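ActII protein (Streptomyces coelicolor, PDB 3B6C) is a TetR-family protein that probably binds DNA as a transcriptional repressor and is crystallised here with the small molecule (S)-DNPA. Local coordinates at the interface of chains A and B. Residues are numbered along the deposited sequence; one frame, centred on the assembly and turned at random. Chains: chain A/B, ActII protein.

Contact 1 and contact 2 are neighbouring patches of one two-fold symmetric interface between two copies of the protein, the centres of their C-alpha atoms about 13 Å apart. Helix 108-123 of chain B serves both: B:Met111 and B:Glu115 meet chain A in contact 1, and B:Met118, further along the same helix, meets it in contact 2, where helix 128-151 joins in. Chain A answers with residues between A:Tyr173 and A:Leu203, drawn from helix 166-175, the short helices 183-187 and 189-193, the loops between, and helix 197-214. Each patch recurs with the chains exchanged, as suits the dimers that TetR-family regulators typically form.

Contact 1: the interface of chains A and B. Residues chain A 173, 177, 182, 185; chain B 111-112, 115.
B:Met111 reaches from helix 108-123 of chain B among A:Tyr173, A:Phe182 and A:Leu185, with A:Leu177 close by. From CB the chain runs outward to CG, which comes 4.1 Å from the methyl CD1 of A:Leu185. The sulfur SD then lies 3.5 Å from CE1 of the A:Tyr173 ring and is also near that residue's hydroxyl. At chi3 (81°) the chain bends, turning the methyl CE away from the tyrosine and over one face of the A:Phe182 ring, 3.3 Å from the ring centroid, in a CH-pi contact displaced toward the rim. An unbranched, flexible thioether suits this place, since it can bend between two aromatic rings. Within chain A, CD1 of A:Leu177 lies over the centre of the A:Tyr173 ring and backs it from its own subunit.

One turn further along the helix, B:Glu115 supplies the polar link. Its OE1 accepts a hydrogen bond from the backbone N of A:Leu185, 2.9 Å long and 158° at the hydrogen, arriving on the syn side but 27° out of the carboxylate plane. A:Leu185 lies in the first turn of helix 183-187, where a carboxylate can take up a backbone N-H and would probably interact favourably with the helix dipole. OE1 also sits at the edge of the A:Phe182 ring, in its plane. An alanine in place of B:Glu115 would probably leave the N-H of A:Leu185 without this acceptor and open a gap beside A:Phe182. Together the methionine and the carboxylate are likely to hold the segment around A:Phe182 against the partner subunit.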
# COMPACT_ATOMS: atom_id res chain seq x y z
N TYR A 173 2.16 18.20 -18.85
CA TYR A 173 2.78 19.13 -17.91
C TYR A 173 4.26 18.85 -17.69
O TYR A 173 5.09 19.75 -17.81
CB TYR A 173 2.05 19.06 -16.56
CG TYR A 173 2.57 20.05 -15.53
CD1 TYR A 173 3.25 19.61 -14.40
CD2 TYR A 173 2.38 21.42 -15.69
CE1 TYR A 173 3.73 20.51 -13.45
CE2 TYR A 173 2.87 22.33 -14.75
CZ TYR A 173 3.54 21.87 -13.64
OH TYR A 173 4.05 22.74 -12.71
N LEU A 177 7.80 21.13 -19.17
CA LEU A 177 8.57 21.80 -18.14
C LEU A 177 9.87 22.38 -18.70
O LEU A 177 10.41 21.86 -19.68
CB LEU A 177 8.89 20.85 -16.99
CG LEU A 177 8.19 21.13 -15.66
CD1 LEU A 177 6.73 21.52 -15.89
CD2 LEU A 177 8.28 19.93 -14.73
N PHE A 182 14.01 21.07 -14.82
CA PHE A 182 13.66 19.68 -14.52
C PHE A 182 14.05 18.77 -15.67
O PHE A 182 13.20 18.33 -16.46
CB PHE A 182 12.16 19.56 -14.27
CG PHE A 182 11.64 20.56 -13.31
CD1 PHE A 182 11.16 21.78 -13.76
CD2 PHE A 182 11.66 20.31 -11.94
CE1 PHE A 182 10.72 22.74 -12.86
CE2 PHE A 182 11.22 21.27 -11.03
CZ PHE A 182 10.75 22.49 -11.49
N LEU A 185 12.65 15.09 -14.88
CA LEU A 185 11.21 14.95 -15.02
C LEU A 185 10.78 15.10 -16.46
O LEU A 185 9.71 14.62 -16.83
CB LEU A 185 10.46 15.98 -14.18
CG LEU A 185 10.62 15.94 -12.67
CD1 LEU A 185 9.61 16.91 -12.05
CD2 LEU A 185 10.42 14.53 -12.13
N MET B 111 7.17 18.05 -6.68
CA MET B 111 7.69 18.10 -8.05
C MET B 111 9.21 18.17 -8.10
O MET B 111 9.84 17.48 -8.90
CB MET B 111 7.10 19.29 -8.80
CG MET B 111 6.63 18.96 -10.21
SD MET B 111 6.36 20.45 -11.21
CE MET B 111 8.03 20.81 -11.72
N VAL B 112 9.79 18.97 -7.21
CA VAL B 112 11.24 19.14 -7.16
C VAL B 112 11.88 18.00 -6.39
O VAL B 112 13.06 17.68 -6.60
CB VAL B 112 11.64 20.51 -6.58
CG1 VAL B 112 10.47 21.47 -6.64
CG2 VAL B 112 12.15 20.34 -5.17
N GLU B 115 12.21 15.30 -9.05
CA GLU B 115 13.38 15.62 -9.87
C GLU B 115 14.64 15.17 -9.15
O GLU B 115 15.48 14.49 -9.73
CB GLU B 115 13.45 17.13 -10.10
CG GLU B 115 14.65 17.62 -10.88
CD GLU B 115 14.69 17.10 -12.31
OE1 GLU B 115 13.61 17.04 -12.94
OE2 GLU B 115 15.79 16.77 -12.80

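Contact 2: the interface of chains A and B. Residues chain A 188, 191-192, 195, 203; chain B 118, 128-129, 132-133.
In A:Leu188, chi1 of -62° aims the branch point at chain B and chi2 of 172° turns CD1 toward B:Met118 and CD2 toward B:Asp128, while B:Tyr133 swings CG opposite its own backbone N (chi1 -172°) and brings the CD2 rim of its ring beneath CB of A:Leu203, which stands above the ring plane rather than in it. This is part of the ligand-binding and dimerisation region typical of TetR-family regulators, here a patch where the contacts given are mostly between carbons and helix 128-151 of chain B packs against the A:Leu188 to A:Leu203 stretch.

The forked leucine suits its post because each branch serves a different helix. CD1 lies 3.6 Å from CG of B:Met118, whose chain bends at chi2 and chi3 and keeps SD close to the same methyl. CD2 rests 3.3 Å from CB of B:Asp128, touching the aliphatic base of that side chain at the start of helix 128-151.

In the middle, the CB methyl of B:Ala132 meets CB of the A:Pro191 ring at 3.5 Å. Such a small residue lets the short helix 189-193 come near helix 128-151, and the compact proline ring offers it an apolar surface.

Nearer the start of the same helix, B:Glu129 is extended past CG and lays its carboxyl end beside A:Leu195, with CD 3.7 Å from the leucine CD2 methyl. The long acid thereby adds apolar contact through its methylene CG as well. The A:Leu203 and B:Glu129 side chains cross at about a right angle, CD1 lying 4.0 Å from OE2. CB of A:Leu203 lies 3.8 Å from CD2 of B:Tyr133, whose ring provides a broad, rigid surface for helix 197-214.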
# COMPACT_ATOMS: atom_id res chain seq x y z
N LEU A 188 12.04 11.70 -18.17
CA LEU A 188 11.27 10.55 -17.71
C LEU A 188 9.78 10.85 -17.70
O LEU A 188 9.01 10.20 -16.98
CB LEU A 188 11.72 10.20 -16.28
CG LEU A 188 13.19 9.79 -16.11
CD1 LEU A 188 13.53 9.66 -14.64
CD2 LEU A 188 13.45 8.49 -16.84
N PRO A 191 7.50 7.47 -18.76
CA PRO A 191 7.63 6.41 -17.76
C PRO A 191 6.93 6.77 -16.46
O PRO A 191 6.28 5.93 -15.86
CB PRO A 191 9.12 6.33 -17.55
CG PRO A 191 9.67 6.70 -18.88
CD PRO A 191 8.81 7.83 -19.33
N ILE A 192 7.09 8.01 -16.02
CA ILE A 192 6.48 8.44 -14.78
C ILE A 192 4.98 8.53 -14.92
O ILE A 192 4.24 8.03 -14.08
CB ILE A 192 6.98 9.84 -14.36
CG1 ILE A 192 8.41 9.76 -13.85
CG2 ILE A 192 6.06 10.45 -13.31
CD1 ILE A 192 9.10 11.09 -13.78
N LEU A 195 2.80 3.78 -17.03
CA LEU A 195 3.47 2.54 -17.38
C LEU A 195 2.35 1.55 -17.19
O LEU A 195 1.89 1.33 -16.07
CB LEU A 195 4.59 2.25 -16.38
CG LEU A 195 6.01 2.56 -16.83
CD1 LEU A 195 6.96 2.52 -15.66
CD2 LEU A 195 6.44 1.58 -17.90
N LEU A 203 7.80 -5.35 -13.29
CA LEU A 203 9.02 -4.67 -12.82
C LEU A 203 9.09 -4.84 -11.30
O LEU A 203 10.10 -5.30 -10.76
CB LEU A 203 8.97 -3.18 -13.15
CG LEU A 203 9.29 -2.80 -14.58
CD1 LEU A 203 9.04 -1.29 -14.78
CD2 LEU A 203 10.74 -3.14 -14.85
N MET B 118 14.60 11.34 -8.91
CA MET B 118 14.89 10.73 -10.20
C MET B 118 16.38 10.87 -10.56
O MET B 118 16.98 9.96 -11.14
CB MET B 118 14.03 11.35 -11.30
CG MET B 118 12.60 10.80 -11.34
SD MET B 118 12.54 8.99 -11.08
CE MET B 118 11.16 8.87 -9.99
N ASP B 128 15.38 4.07 -17.31
CA ASP B 128 14.24 4.94 -17.06
C ASP B 128 13.11 4.19 -16.37
O ASP B 128 12.83 4.42 -15.19
CB ASP B 128 13.73 5.55 -18.38
CG ASP B 128 14.85 6.17 -19.19
OD1 ASP B 128 15.99 6.24 -18.69
OD2 ASP B 128 14.58 6.58 -20.34
N GLU B 129 12.46 3.29 -17.10
CA GLU B 129 11.44 2.43 -16.52
C GLU B 129 11.81 2.00 -15.11
O GLU B 129 10.99 2.06 -14.20
CB GLU B 129 11.22 1.19 -17.41
CG GLU B 129 10.15 1.38 -18.47
CD GLU B 129 9.60 0.06 -18.98
OE1 GLU B 129 8.63 0.08 -19.76
OE2 GLU B 129 10.15 -1.00 -18.60
N ALA B 132 12.11 5.37 -13.01
CA ALA B 132 10.76 5.89 -12.83
C ALA B 132 9.97 5.04 -11.85
O ALA B 132 9.39 5.57 -10.90
CB ALA B 132 10.04 5.93 -14.17
N TYR B 133 9.96 3.73 -12.06
CA TYR B 133 9.20 2.82 -11.20
C TYR B 133 9.81 2.62 -9.81
O TYR B 133 9.10 2.61 -8.80
CB TYR B 133 9.02 1.46 -11.89
CG TYR B 133 8.08 0.58 -11.12
CD1 TYR B 133 6.75 0.95 -10.94
CD2 TYR B 133 8.54 -0.57 -10.46
CE1 TYR B 133 5.89 0.21 -10.12
CE2 TYR B 133 7.69 -1.31 -9.63
CZ TYR B 133 6.38 -0.92 -9.47
OH TYR B 133 5.53 -1.62 -8.63